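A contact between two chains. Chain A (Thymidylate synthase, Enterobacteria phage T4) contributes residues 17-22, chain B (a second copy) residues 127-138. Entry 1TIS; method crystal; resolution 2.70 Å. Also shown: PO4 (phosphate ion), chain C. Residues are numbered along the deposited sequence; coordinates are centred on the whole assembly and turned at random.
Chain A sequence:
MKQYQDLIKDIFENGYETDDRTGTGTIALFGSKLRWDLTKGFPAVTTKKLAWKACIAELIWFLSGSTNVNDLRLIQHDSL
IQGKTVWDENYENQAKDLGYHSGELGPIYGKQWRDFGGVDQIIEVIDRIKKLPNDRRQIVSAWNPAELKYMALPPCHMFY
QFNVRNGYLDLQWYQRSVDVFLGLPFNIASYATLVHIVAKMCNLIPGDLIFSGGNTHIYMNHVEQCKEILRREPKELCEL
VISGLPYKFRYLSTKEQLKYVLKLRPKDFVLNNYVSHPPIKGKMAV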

# COMPACT_ATOMS: atom_id res chain seq x y z
N GLU A 17 17.05 15.63 7.14
CA GLU A 17 16.57 16.72 7.97
C GLU A 17 16.13 17.65 6.86
O GLU A 17 16.91 18.41 6.30
N THR A 18 14.88 17.58 6.48
CA THR A 18 14.55 18.30 5.27
C THR A 18 13.28 19.15 5.25
O THR A 18 12.38 19.11 6.10
N ASP A 19 13.39 20.06 4.28
CA ASP A 19 12.32 20.95 3.87
C ASP A 19 11.24 20.04 3.24
O ASP A 19 11.46 18.89 2.84
N ASP A 20 10.05 20.58 3.09
CA ASP A 20 8.88 19.74 2.89
C ASP A 20 7.81 20.66 2.29
O ASP A 20 8.19 21.67 1.69
N ARG A 21 6.51 20.40 2.43
CA ARG A 21 5.52 21.31 1.89
C ARG A 21 5.26 22.51 2.77
O ARG A 21 5.80 23.57 2.44
N THR A 22 4.50 22.49 3.87
CA THR A 22 4.26 23.71 4.64
C THR A 22 5.36 23.78 5.71
O THR A 22 5.22 23.61 6.93
N ASP B 127 4.05 15.70 -13.06
CA ASP B 127 4.04 17.12 -12.75
C ASP B 127 4.23 17.33 -11.25
O ASP B 127 5.20 18.04 -10.96
N ARG B 128 3.49 16.80 -10.23
CA ARG B 128 3.78 17.04 -8.81
C ARG B 128 5.26 16.93 -8.49
O ARG B 128 5.77 17.85 -7.86
N ILE B 129 5.97 15.92 -9.02
CA ILE B 129 7.42 15.76 -8.83
C ILE B 129 8.14 16.94 -9.46
O ILE B 129 9.11 17.46 -8.90
N LYS B 130 7.72 17.33 -10.65
CA LYS B 130 8.33 18.46 -11.32
C LYS B 130 8.05 19.77 -10.59
O LYS B 130 8.77 20.76 -10.74
N LYS B 131 7.02 19.81 -9.78
CA LYS B 131 6.53 21.10 -9.42
C LYS B 131 6.40 21.23 -7.93
O LYS B 131 6.91 22.19 -7.42
N LEU B 132 5.78 20.37 -7.15
CA LEU B 132 5.76 20.50 -5.70
C LEU B 132 6.68 19.45 -5.08
O LEU B 132 6.28 18.86 -4.08
N PRO B 133 7.92 19.15 -5.50
CA PRO B 133 8.61 17.90 -5.24
C PRO B 133 8.46 17.27 -3.85
O PRO B 133 8.07 16.10 -3.70
N ASN B 134 8.63 18.06 -2.79
CA ASN B 134 8.51 17.53 -1.46
C ASN B 134 7.04 17.45 -0.98
O ASN B 134 6.73 17.58 0.21
N ASP B 135 6.10 17.21 -1.93
CA ASP B 135 4.69 16.91 -1.67
C ASP B 135 4.66 15.45 -1.26
O ASP B 135 5.59 14.71 -1.60
N ARG B 136 3.61 15.01 -0.53
CA ARG B 136 3.45 13.60 -0.15
C ARG B 136 2.37 12.83 -0.95
O ARG B 136 2.47 11.62 -1.14
N ARG B 137 1.36 13.49 -1.53
CA ARG B 137 0.29 12.87 -2.30
C ARG B 137 0.74 12.38 -3.68
O ARG B 137 -0.05 12.48 -4.63
N GLN B 138 1.91 11.81 -3.96
CA GLN B 138 2.25 11.56 -5.37
C GLN B 138 2.33 10.08 -5.65
O GLN B 138 3.37 9.48 -5.93

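Three arginines converge where the two chains meet, and a single carboxylate, that of Asp135(B), pairs with two of them. Arg21(A) leaves its backbone sideways, but its m, t side chain, with chi3 at 94°, brings the guanidinium closer to chain B, where NH1 forms a salt bridge with OD1 of Asp135(B) at 2.7 Å. The other oxygen, OD2, of the t rotamer of Asp135(B) forms a second salt bridge, 2.7 Å from NE of Arg128(B). This arrangement leaves like charges close together: NH2 of Arg21(A) lies 4.0 Å from NH2 of Arg128(B), and NH1 of Arg21(A) lies 3.6 Å from NH1 of Arg137(B). Arg137(B) in turn donates a hydrogen bond from NH2 to O4 of the phosphate ion (2.7 Å), which places negative charge beside the cluster.

The rest is mostly packing. CD2 of Leu132(B), whose CA-to-CB bond points toward chain A, sits 4.0 Å from NH2 of Arg21(A). Asn134(B), an m rotamer, does the same; its CB rests 3.7 Å from CA of Asp20(A), and its ND2 lies 3.7 Å from CG2 of Thr18(A), an m rotamer. ND2 of Asn134(B) approaches O of Asp19(A) at 3.2 Å, but the angle is too poor for a hydrogen bond. The carboxylate of Asp20(A) leads off, leaving CB 3.8 Å from NH2 of Arg136(B), at the guanidinium edge.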

# COMPACT_ATOMS: atom_id res chain seq x y z
CB GLU A 17 17.72 17.34 8.84
CG GLU A 17 19.13 17.45 8.21
CD GLU A 17 20.09 18.49 8.78
OE1 GLU A 17 19.67 19.32 9.59
OE2 GLU A 17 21.27 18.48 8.40
CB THR A 18 14.69 17.12 4.23
OG1 THR A 18 16.11 17.08 4.03
CG2 THR A 18 13.95 17.21 2.89
CB ASP A 19 12.88 21.98 2.87
CG ASP A 19 12.37 23.39 3.13
OD1 ASP A 19 12.54 23.91 4.24
OD2 ASP A 19 11.78 23.96 2.21
CB ASP A 20 8.55 19.18 4.31
CG ASP A 20 8.59 20.23 5.45
OD1 ASP A 20 9.67 20.57 5.96
OD2 ASP A 20 7.54 20.73 5.81
CB ARG A 21 4.18 20.64 1.66
CG ARG A 21 4.19 19.93 0.33
CD ARG A 21 2.81 19.40 0.03
NE ARG A 21 2.09 20.37 -0.77
CZ ARG A 21 0.84 20.14 -1.18
NH1 ARG A 21 0.19 19.03 -0.88
NH2 ARG A 21 0.24 21.08 -1.91
CB THR A 22 2.82 23.63 5.20
OG1 THR A 22 1.99 23.15 4.14
CG2 THR A 22 2.28 24.99 5.65
CB ASP B 127 2.74 17.77 -13.20
CG ASP B 127 2.52 17.80 -14.72
OD1 ASP B 127 3.49 17.69 -15.47
OD2 ASP B 127 1.37 17.95 -15.15
CB ARG B 128 3.09 16.07 -7.85
CG ARG B 128 1.58 16.09 -8.02
CD ARG B 128 0.76 15.80 -6.73
NE ARG B 128 0.56 16.97 -5.86
CZ ARG B 128 -0.64 17.36 -5.43
NH1 ARG B 128 -1.75 16.67 -5.71
NH2 ARG B 128 -0.76 18.45 -4.70
CB ILE B 129 8.05 14.56 -9.53
CG1 ILE B 129 7.15 13.31 -9.63
CG2 ILE B 129 9.35 14.34 -8.76
CD1 ILE B 129 6.92 12.38 -8.43
CB LYS B 130 7.78 18.72 -12.72
CG LYS B 130 7.78 17.69 -13.82
CD LYS B 130 9.14 17.30 -14.31
CE LYS B 130 8.88 16.52 -15.56
NZ LYS B 130 8.44 17.40 -16.61
CB LYS B 131 5.25 21.16 -10.23
CG LYS B 131 4.41 22.40 -10.40
CD LYS B 131 3.08 21.89 -10.93
CE LYS B 131 3.02 21.93 -12.44
NZ LYS B 131 2.25 23.11 -12.79
CB LEU B 132 4.31 20.33 -5.17
CG LEU B 132 3.40 21.46 -4.65
CD1 LEU B 132 4.04 22.83 -4.80
CD2 LEU B 132 2.10 21.40 -5.46
CB PRO B 133 10.05 18.21 -5.59
CG PRO B 133 10.19 19.70 -5.48
CD PRO B 133 8.87 20.11 -6.06
CB ASN B 134 9.42 18.39 -0.52
CG ASN B 134 10.90 17.91 -0.41
OD1 ASN B 134 11.85 18.44 -1.00
ND2 ASN B 134 11.18 16.90 0.39
CB ASP B 135 3.82 17.07 -2.93
CG ASP B 135 2.35 16.63 -2.87
OD1 ASP B 135 1.64 17.00 -1.94
OD2 ASP B 135 1.89 15.92 -3.75
CB ARG B 136 3.16 13.49 1.36
CG ARG B 136 4.23 14.14 2.26
CD ARG B 136 5.72 13.76 1.97
NE ARG B 136 6.68 14.78 2.43
CZ ARG B 136 8.00 14.78 2.13
NH1 ARG B 136 8.59 13.84 1.39
NH2 ARG B 136 8.77 15.77 2.62
CB ARG B 137 -0.85 13.94 -2.42
CG ARG B 137 -1.36 14.40 -1.06
CD ARG B 137 -1.90 15.83 -0.88
NE ARG B 137 -2.18 16.02 0.56
CZ ARG B 137 -2.67 17.12 1.17
NH1 ARG B 137 -2.98 18.26 0.53
NH2 ARG B 137 -2.87 17.05 2.49
CB GLN B 138 3.58 12.31 -5.71
CG GLN B 138 4.79 12.32 -4.75
CD GLN B 138 5.89 13.33 -5.11
OE1 GLN B 138 5.77 14.05 -6.11
NE2 GLN B 138 6.98 13.50 -4.38
P PO4 C . -0.18 15.59 3.80
O1 PO4 C . -0.22 17.20 3.89
O2 PO4 C . 0.78 15.15 4.85
O3 PO4 C . 0.28 15.35 2.41
O4 PO4 C . -1.59 15.28 4.09